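Local coordinates for putative lipoprotein (Clostridium perfringens ATCC 13124, PDB 4R7R) that is of unknown molecular function but, as a putative lipoprotein with an alpha-beta fold, is probably tethered to the bacterial cell envelope and may bind lipid, at residues S56-E61 with D103-K108; I23-L28 with I72-N77. All blocks are in the same frame, centred on the assembly; numbering follows the deposited sequence.

Contact 1. Residues S56-E61 with D103-K108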
ATOM      1  N   SER A  56       9.301 -11.898  -5.617  1.00 36.54           N
ATOM      2  CA  SER A  56      10.527 -11.107  -5.619  1.00 36.30           C
ATOM      3  C   SER A  56      10.274  -9.627  -5.315  1.00 34.75           C
ATOM      4  O   SER A  56      11.216  -8.859  -5.132  1.00 36.68           O
ATOM      5  CB  SER A  56      11.231 -11.248  -6.966  1.00 38.26           C
ATOM      6  OG  SER A  56      10.339 -10.946  -8.027  1.00 40.69           O
ATOM      7  N   ASN A  57       9.005  -9.227  -5.274  1.00 31.46           N
ATOM      8  CA  ASN A  57       8.643  -7.867  -4.901  1.00 28.40           C
ATOM      9  C   ASN A  57       8.805  -7.625  -3.408  1.00 30.07           C
ATOM     10  O   ASN A  57       8.892  -6.486  -2.969  1.00 32.37           O
ATOM     11  CB  ASN A  57       7.207  -7.571  -5.304  1.00 26.93           C
ATOM     12  CG  ASN A  57       7.023  -7.516  -6.804  1.00 27.33           C
ATOM     13  OD1 ASN A  57       6.316  -8.342  -7.382  1.00 31.09           O
ATOM     14  ND2 ASN A  57       7.652  -6.540  -7.443  1.00 24.09           N
ATOM     15  N   PHE A  58       8.821  -8.700  -2.626  1.00 32.49           N
ATOM     16  CA  PHE A  58       8.911  -8.598  -1.174  1.00 32.96           C
ATOM     17  C   PHE A  58      10.354  -8.573  -0.722  1.00 36.30           C
ATOM     18  O   PHE A  58      11.098  -9.522  -0.951  1.00 37.25           O
ATOM     19  CB  PHE A  58       8.167  -9.760  -0.516  1.00 34.78           C
ATOM     20  CG  PHE A  58       6.707  -9.773  -0.833  1.00 34.43           C
ATOM     21  CD1 PHE A  58       5.815  -9.003  -0.091  1.00 33.38           C
ATOM     22  CD2 PHE A  58       6.219 -10.511  -1.910  1.00 33.79           C
ATOM     23  CE1 PHE A  58       4.449  -8.989  -0.395  1.00 29.99           C
ATOM     24  CE2 PHE A  58       4.852 -10.506  -2.218  1.00 30.88           C
ATOM     25  CZ  PHE A  58       3.967  -9.739  -1.452  1.00 28.65           C
ATOM     26  N   ILE A  59      10.752  -7.484  -0.079  1.00 36.64           N
ATOM     27  CA  ILE A  59      12.135  -7.355   0.368  1.00 39.71           C
ATOM     28  C   ILE A  59      12.242  -7.282   1.894  1.00 45.26           C
ATOM     29  O   ILE A  59      11.230  -7.225   2.597  1.00 44.48           O
ATOM     30  CB  ILE A  59      12.793  -6.115  -0.251  1.00 37.72           C
ATOM     31  CG1 ILE A  59      12.065  -4.843   0.198  1.00 30.59           C
ATOM     32  CG2 ILE A  59      12.771  -6.222  -1.752  1.00 32.30           C
ATOM     33  CD1 ILE A  59      12.673  -3.581  -0.309  1.00 30.17           C
ATOM     34  N   ASN A  60      13.472  -7.282   2.394  1.00 48.70           N
ATOM     35  CA  ASN A  60      13.733  -7.212   3.829  1.00 52.00           C
ATOM     36  C   ASN A  60      13.528  -5.828   4.436  1.00 48.33           C
ATOM     37  O   ASN A  60      13.475  -4.823   3.725  1.00 45.23           O
ATOM     38  CB  ASN A  60      15.162  -7.674   4.116  1.00 51.89           C
ATOM     39  CG  ASN A  60      15.382  -9.141   3.778  1.00 61.05           C
ATOM     40  OD1 ASN A  60      15.042 -10.028   4.564  1.00 61.20           O
ATOM     41  ND2 ASN A  60      15.953  -9.402   2.604  1.00 62.19           N
ATOM     42  N   GLU A  61      13.419  -5.796   5.761  1.00 54.25           N
ATOM     43  CA  GLU A  61      13.355  -4.551   6.517  1.00 58.50           C
ATOM     44  C   GLU A  61      14.492  -3.620   6.144  1.00 63.39           C
ATOM     45  O   GLU A  61      15.647  -4.035   6.082  1.00 67.83           O
ATOM     46  CB  GLU A  61      13.409  -4.817   8.022  1.00 67.89           C
ATOM     47  CG  GLU A  61      12.084  -5.169   8.657  1.00 69.29           C
ATOM     48  CD  GLU A  61      12.071  -4.894  10.151  1.00 76.51           C
ATOM     49  OE1 GLU A  61      13.156  -4.638  10.726  1.00 81.81           O
ATOM     50  OE2 GLU A  61      10.974  -4.930  10.751  1.00 76.95           O
ATOM     51  N   ASP A 103       5.406  -5.352   6.249  1.00 26.00           N
ATOM     52  CA  ASP A 103       5.834  -5.882   4.955  1.00 26.54           C
ATOM     53  C   ASP A 103       6.596  -4.799   4.165  1.00 25.44           C
ATOM     54  O   ASP A 103       6.213  -3.621   4.178  1.00 24.50           O
ATOM     55  CB  ASP A 103       4.626  -6.348   4.129  1.00 28.10           C
ATOM     56  CG  ASP A 103       4.179  -7.781   4.442  1.00 33.05           C
ATOM     57  OD1 ASP A 103       4.479  -8.345   5.535  1.00 35.83           O
ATOM     58  OD2 ASP A 103       3.492  -8.344   3.559  1.00 34.04           O
ATOM     59  N   TYR A 104       7.659  -5.187   3.471  1.00 25.07           N
ATOM     60  CA  TYR A 104       8.389  -4.247   2.623  1.00 25.64           C
ATOM     61  C   TYR A 104       8.348  -4.752   1.199  1.00 26.80           C
ATOM     62  O   TYR A 104       8.699  -5.915   0.933  1.00 31.05           O
ATOM     63  CB  TYR A 104       9.848  -4.073   3.089  1.00 28.66           C
ATOM     64  CG  TYR A 104       9.994  -3.399   4.439  1.00 31.99           C
ATOM     65  CD1 TYR A 104      10.459  -2.081   4.540  1.00 32.96           C
ATOM     66  CD2 TYR A 104       9.664  -4.078   5.621  1.00 33.63           C
ATOM     67  CE1 TYR A 104      10.596  -1.455   5.790  1.00 34.09           C
ATOM     68  CE2 TYR A 104       9.782  -3.463   6.871  1.00 34.52           C
ATOM     69  CZ  TYR A 104      10.250  -2.156   6.953  1.00 35.08           C
ATOM     70  OH  TYR A 104      10.365  -1.558   8.193  1.00 34.16           O
ATOM     71  N   LEU A 105       7.937  -3.887   0.280  1.00 24.53           N
ATOM     72  CA  LEU A 105       7.878  -4.263  -1.119  1.00 25.83           C
ATOM     73  C   LEU A 105       8.562  -3.213  -1.983  1.00 30.00           C
ATOM     74  O   LEU A 105       8.438  -2.018  -1.716  1.00 30.75           O
ATOM     75  CB  LEU A 105       6.431  -4.442  -1.585  1.00 22.25           C
ATOM     76  CG  LEU A 105       5.424  -5.284  -0.793  1.00 20.97           C
ATOM     77  CD1 LEU A 105       4.904  -4.575   0.434  1.00 18.81           C
ATOM     78  CD2 LEU A 105       4.248  -5.636  -1.690  1.00 21.26           C
ATOM     79  N   SER A 106       9.289  -3.667  -3.002  1.00 31.00           N
ATOM     80  CA  SER A 106       9.706  -2.812  -4.105  1.00 31.22           C
ATOM     81  C   SER A 106       8.783  -3.074  -5.293  1.00 32.97           C
ATOM     82  O   SER A 106       8.492  -4.229  -5.620  1.00 33.83           O
ATOM     83  CB  SER A 106      11.160  -3.074  -4.492  1.00 31.03           C
ATOM     84  OG  SER A 106      11.515  -2.345  -5.661  1.00 31.15           O
ATOM     85  N   LEU A 107       8.331  -2.004  -5.942  1.00 33.85           N
ATOM     86  CA  LEU A 107       7.336  -2.107  -7.014  1.00 32.55           C
ATOM     87  C   LEU A 107       7.889  -1.764  -8.375  1.00 34.98           C
ATOM     88  O   LEU A 107       7.135  -1.370  -9.253  1.00 36.47           O
ATOM     89  CB  LEU A 107       6.139  -1.183  -6.738  1.00 29.05           C
ATOM     90  CG  LEU A 107       5.400  -1.429  -5.427  1.00 27.67           C
ATOM     91  CD1 LEU A 107       4.130  -0.568  -5.321  1.00 28.13           C
ATOM     92  CD2 LEU A 107       5.073  -2.898  -5.305  1.00 27.16           C
ATOM     93  N   LYS A 108       9.191  -1.892  -8.566  1.00 37.88           N
ATOM     94  CA  LYS A 108       9.772  -1.488  -9.842  1.00 42.33           C
ATOM     95  C   LYS A 108       9.300  -2.347 -11.031  1.00 44.60           C
ATOM     96  O   LYS A 108       9.093  -1.822 -12.138  1.00 46.32           O
ATOM     97  CB  LYS A 108      11.298  -1.491  -9.748  1.00 45.17           C
ATOM     98  CG  LYS A 108      11.835  -0.235  -9.103  1.00 46.76           C
ATOM     99  CD  LYS A 108      13.043  -0.512  -8.230  1.00 49.43           C
ATOM    100  CE  LYS A 108      13.445   0.741  -7.460  1.00 49.18           C
ATOM    101  NZ  LYS A 108      13.489   1.943  -8.353  1.00 50.29           N
TER
HETATM  102  O   HOH W   1       8.717  -7.861   3.800  1.00 35.29           O
HETATM  103  O   HOH W   2       8.680  -3.297  10.268  1.00 35.48           O
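Phe-58 pairs with Leu-105 where the short strand 58-59 closes one edge of the antiparallel sheet, docking on strand 103-106. The two side chains lie side by side and point the same way; Leu-105 CD2 touches the Phe-58 ring at CE1, 3.6 Å away. Backbone bonds flank this pair: Ser-106 N donates to Asn-57 O, and Ile-59 N donates to Tyr-104 O at 2.8 Å. Asn-57 adds a side-chain bond, its ND2 giving a hydrogen to Ser-106 O at 3.1 Å in the plane of that carbonyl. On the face shared by Ile-59 and Tyr-104, chi1 of 62° sets Ile-59 CG1 between its own backbone N and carbonyl carbon, where it meets Tyr-104 CB at 3.7 Å. Where the strands diverge, a water that accepts from Tyr-104 N and can donate to Ile-59 O bridges them. Farther out, Asp-109 takes a second hydrogen of Asn-57 ND2 and Lys-54 N binds Asn-57 OD1, which together fix the turn of the amide. Thr-11 of helix 9-17 holds Asp-103 OD2 and also touches Phe-58. At the exposed end, CA of the poorly ordered Glu-61 lies over the face of the Tyr-104 ring in a CH-pi contact, 3.8 Å from the ring centroid and 12° off the ring normal.

Contact 2. Residues I23-L28 with I72-N77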
ATOM      1  N   ILE A  23     -13.861  -2.677  -0.262  1.00 54.41           N
ATOM      2  CA  ILE A  23     -12.975  -1.779   0.468  1.00 51.30           C
ATOM      3  C   ILE A  23     -13.241  -0.301   0.184  1.00 49.09           C
ATOM      4  O   ILE A  23     -13.745   0.073  -0.874  1.00 50.27           O
ATOM      5  CB  ILE A  23     -11.464  -2.075   0.180  1.00 57.02           C
ATOM      6  CG1 ILE A  23     -11.096  -1.812  -1.282  1.00 55.58           C
ATOM      7  CG2 ILE A  23     -11.098  -3.502   0.584  1.00 58.86           C
ATOM      8  CD1 ILE A  23      -9.604  -1.891  -1.534  1.00 53.23           C
ATOM      9  N   LYS A  24     -12.910   0.527   1.166  1.00 46.97           N
ATOM     10  CA  LYS A  24     -12.847   1.964   0.985  1.00 45.59           C
ATOM     11  C   LYS A  24     -11.403   2.395   1.170  1.00 41.96           C
ATOM     12  O   LYS A  24     -10.678   1.821   1.988  1.00 38.78           O
ATOM     13  CB  LYS A  24     -13.755   2.685   1.977  1.00 49.01           C
ATOM     14  CG  LYS A  24     -15.227   2.543   1.683  1.00 53.43           C
ATOM     15  CD  LYS A  24     -16.056   3.079   2.832  1.00 56.39           C
ATOM     16  CE  LYS A  24     -17.526   3.193   2.441  1.00 60.80           C
ATOM     17  NZ  LYS A  24     -18.371   3.681   3.571  1.00 63.91           N
ATOM     18  N   ILE A  25     -10.975   3.397   0.410  1.00 40.04           N
ATOM     19  CA  ILE A  25      -9.606   3.862   0.530  1.00 36.36           C
ATOM     20  C   ILE A  25      -9.555   5.336   0.886  1.00 33.82           C
ATOM     21  O   ILE A  25     -10.309   6.143   0.366  1.00 33.83           O
ATOM     22  CB  ILE A  25      -8.811   3.624  -0.756  1.00 35.06           C
ATOM     23  CG1 ILE A  25      -8.740   2.131  -1.069  1.00 36.47           C
ATOM     24  CG2 ILE A  25      -7.410   4.173  -0.608  1.00 32.68           C
ATOM     25  CD1 ILE A  25      -8.144   1.845  -2.437  1.00 37.61           C
ATOM     26  N   ARG A  26      -8.664   5.667   1.807  1.00 33.81           N
ATOM     27  CA  ARG A  26      -8.404   7.042   2.161  1.00 35.35           C
ATOM     28  C   ARG A  26      -6.960   7.346   1.889  1.00 34.18           C
ATOM     29  O   ARG A  26      -6.093   6.586   2.288  1.00 33.16           O
ATOM     30  CB  ARG A  26      -8.712   7.292   3.623  1.00 38.81           C
ATOM     31  CG  ARG A  26      -9.929   8.117   3.832  1.00 43.73           C
ATOM     32  CD  ARG A  26     -10.285   8.159   5.302  1.00 47.90           C
ATOM     33  NE  ARG A  26     -10.265   6.840   5.933  1.00 48.14           N
ATOM     34  CZ  ARG A  26      -9.452   6.507   6.930  1.00 48.22           C
ATOM     35  NH1 ARG A  26      -8.586   7.397   7.410  1.00 48.36           N
ATOM     36  NH2 ARG A  26      -9.508   5.287   7.453  1.00 48.49           N
ATOM     37  N   LEU A  27      -6.710   8.447   1.191  1.00 34.95           N
ATOM     38  CA  LEU A  27      -5.358   8.906   0.928  1.00 35.03           C
ATOM     39  C   LEU A  27      -5.021  10.106   1.808  1.00 37.66           C
ATOM     40  O   LEU A  27      -5.813  11.047   1.923  1.00 38.64           O
ATOM     41  CB  LEU A  27      -5.189   9.283  -0.543  1.00 35.69           C
ATOM     42  CG  LEU A  27      -5.327   8.202  -1.609  1.00 36.32           C
ATOM     43  CD1 LEU A  27      -4.880   8.745  -2.956  1.00 37.02           C
ATOM     44  CD2 LEU A  27      -4.499   6.996  -1.229  1.00 35.43           C
ATOM     45  N   LEU A  28      -3.842  10.065   2.422  1.00 37.27           N
ATOM     46  CA  LEU A  28      -3.324  11.187   3.193  1.00 37.49           C
ATOM     47  C   LEU A  28      -2.006  11.722   2.600  1.00 37.24           C
ATOM     48  O   LEU A  28      -1.034  10.973   2.469  1.00 36.34           O
ATOM     49  CB  LEU A  28      -3.113  10.768   4.649  1.00 35.48           C
ATOM     50  CG  LEU A  28      -2.602  11.866   5.581  1.00 36.30           C
ATOM     51  CD1 LEU A  28      -3.675  12.915   5.742  1.00 37.16           C
ATOM     52  CD2 LEU A  28      -2.204  11.292   6.923  1.00 30.09           C
ATOM     53  N   ILE A  72      -1.906   5.410   2.570  1.00 26.03           N
ATOM     54  CA  ILE A  72      -3.138   4.807   2.093  1.00 26.73           C
ATOM     55  C   ILE A  72      -3.854   4.003   3.208  1.00 29.89           C
ATOM     56  O   ILE A  72      -3.312   3.023   3.746  1.00 29.72           O
ATOM     57  CB  ILE A  72      -2.840   3.898   0.882  1.00 30.20           C
ATOM     58  CG1 ILE A  72      -2.159   4.709  -0.237  1.00 32.59           C
ATOM     59  CG2 ILE A  72      -4.110   3.208   0.396  1.00 33.30           C
ATOM     60  CD1 ILE A  72      -1.882   3.935  -1.572  1.00 21.71           C
ATOM     61  N   PHE A  73      -5.064   4.428   3.560  1.00 29.13           N
ATOM     62  CA  PHE A  73      -5.869   3.708   4.547  1.00 29.14           C
ATOM     63  C   PHE A  73      -6.896   2.851   3.850  1.00 31.98           C
ATOM     64  O   PHE A  73      -7.830   3.361   3.225  1.00 33.90           O
ATOM     65  CB  PHE A  73      -6.550   4.676   5.519  1.00 27.65           C
ATOM     66  CG  PHE A  73      -5.583   5.377   6.410  1.00 28.41           C
ATOM     67  CD1 PHE A  73      -5.081   4.747   7.534  1.00 28.72           C
ATOM     68  CD2 PHE A  73      -5.123   6.648   6.095  1.00 28.56           C
ATOM     69  CE1 PHE A  73      -4.167   5.377   8.358  1.00 28.48           C
ATOM     70  CE2 PHE A  73      -4.213   7.285   6.911  1.00 27.82           C
ATOM     71  CZ  PHE A  73      -3.727   6.643   8.048  1.00 28.14           C
ATOM     72  N   ILE A  74      -6.701   1.542   3.937  1.00 32.58           N
ATOM     73  CA  ILE A  74      -7.627   0.598   3.335  1.00 34.99           C
ATOM     74  C   ILE A  74      -8.571   0.100   4.417  1.00 38.77           C
ATOM     75  O   ILE A  74      -8.167  -0.586   5.367  1.00 39.19           O
ATOM     76  CB  ILE A  74      -6.909  -0.576   2.677  1.00 34.88           C
ATOM     77  CG1 ILE A  74      -5.934  -0.062   1.622  1.00 33.50           C
ATOM     78  CG2 ILE A  74      -7.913  -1.514   2.040  1.00 34.98           C
ATOM     79  CD1 ILE A  74      -4.999  -1.128   1.103  1.00 34.41           C
ATOM     80  N   ASP A  75      -9.829   0.492   4.282  1.00 43.26           N
ATOM     81  CA  ASP A  75     -10.835   0.203   5.283  1.00 49.36           C
ATOM     82  C   ASP A  75     -11.703  -0.931   4.776  1.00 52.04           C
ATOM     83  O   ASP A  75     -12.546  -0.736   3.904  1.00 53.40           O
ATOM     84  CB  ASP A  75     -11.678   1.454   5.587  1.00 53.29           C
ATOM     85  CG  ASP A  75     -10.817   2.701   5.860  1.00 56.02           C
ATOM     86  OD1 ASP A  75     -10.292   2.804   6.992  1.00 58.15           O
ATOM     87  OD2 ASP A  75     -10.661   3.573   4.955  1.00 54.96           O
ATOM     88  N   LEU A  76     -11.462  -2.130   5.292  1.00 57.51           N
ATOM     89  CA  LEU A  76     -12.328  -3.267   4.999  1.00 65.41           C
ATOM     90  C   LEU A  76     -13.451  -3.282   6.029  1.00 71.32           C
ATOM     91  O   LEU A  76     -13.566  -2.355   6.837  1.00 72.58           O
ATOM     92  CB  LEU A  76     -11.549  -4.583   5.015  1.00 66.20           C
ATOM     93  CG  LEU A  76     -10.297  -4.621   4.131  1.00 64.58           C
ATOM     94  CD1 LEU A  76      -9.036  -4.613   4.983  1.00 62.83           C
ATOM     95  CD2 LEU A  76     -10.318  -5.827   3.214  1.00 67.29           C
ATOM     96  N   ASN A  77     -14.278  -4.322   5.998  1.00 78.32           N
ATOM     97  CA  ASN A  77     -15.403  -4.422   6.922  1.00 84.11           C
ATOM     98  C   ASN A  77     -14.975  -4.257   8.389  1.00 83.18           C
ATOM     99  O   ASN A  77     -15.353  -3.289   9.049  1.00 83.09           O
ATOM    100  CB  ASN A  77     -16.135  -5.762   6.725  1.00 93.14           C
ATOM    101  CG  ASN A  77     -17.369  -5.638   5.823  1.00 99.39           C
ATOM    102  OD1 ASN A  77     -18.442  -5.220   6.269  1.00103.43           O
ATOM    103  ND2 ASN A  77     -17.220  -6.014   4.553  1.00 99.75           N
TER
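Ile-25 and Leu-27 set their side chains against Ile-72 on the helix-covered face of an antiparallel strand pair, strand 24-28 running beside strand 72-75 at 162°. This is the tight side. CG2 of Ile-25 meets CG2 of Ile-72 at 3.6 Å, both methyl branches anti to their own backbone N, and CD2 of Leu-27 comes to 3.4 Å from Ile-72 CG1. In both pairs the side chains lie alongside each other, pointing the same way. Helix 45-52 covers Ile-25 and Ile-74 through Ile-46, while helix 116-125 covers Leu-27 and Ile-72 through Cys-120. Toward the strand end Ile-23 touches Ile-74 more loosely, CD1 to CG2 at 4.0 Å. Between the strands, Lys-24 with Asp-75 and Arg-26 with Phe-73 form hydrogen-bonded pairs, two backbone bonds each; the one from Phe-73 N to Arg-26 O is 2.7 Å long.

The other face is more open and polar. The extended Lys-24 chain leads away from strand 72-75, whereas the Arg-26 chain bends at chi3 (-47°), which swings NE back toward that strand. Phe-73 CB, rather than the ring, lies over the guanidinium, 3.5 Å above its plane and toward the rim; Arg-26 NH1 meets the ring obliquely, although the two planes are only 9° apart. Arg-26 NH2 and Asp-75 OD1 form a salt bridge, and NH1 makes a further one to Glu-35, so the cation joins three neighbouring strands; nearby Lys-80 adds like charge that the two carboxylates probably offset. Asp-75 OD1 receives Arg-26 NH2 on its syn side at 2.6 Å, near the guanidinium plane, while the bond from Arg-26 NE to Asp-75 OD2 is weak at 3.4 Å.

Contacts 1 and 2 belong to one antiparallel sheet but lie on opposite sides of the chain's centre, with their own centres about 21 Å apart and nearest atoms about 8 Å apart. Strands 80-85 and 90-95 stand between strand 70-75 of contact 2 and strand 103-106 of contact 1. Along the chain the segments alternate, 23-28, 56-61, 72-77, then 103-108: the chain leaves one side of the sheet after strand 35-37 and helix 45-52, adds strand 58-59 at the far edge, and returns to strand 70-75. Each pairing joins residues more than 40 positions apart, and the interleaving ties early and late parts of the chain into a single sheet.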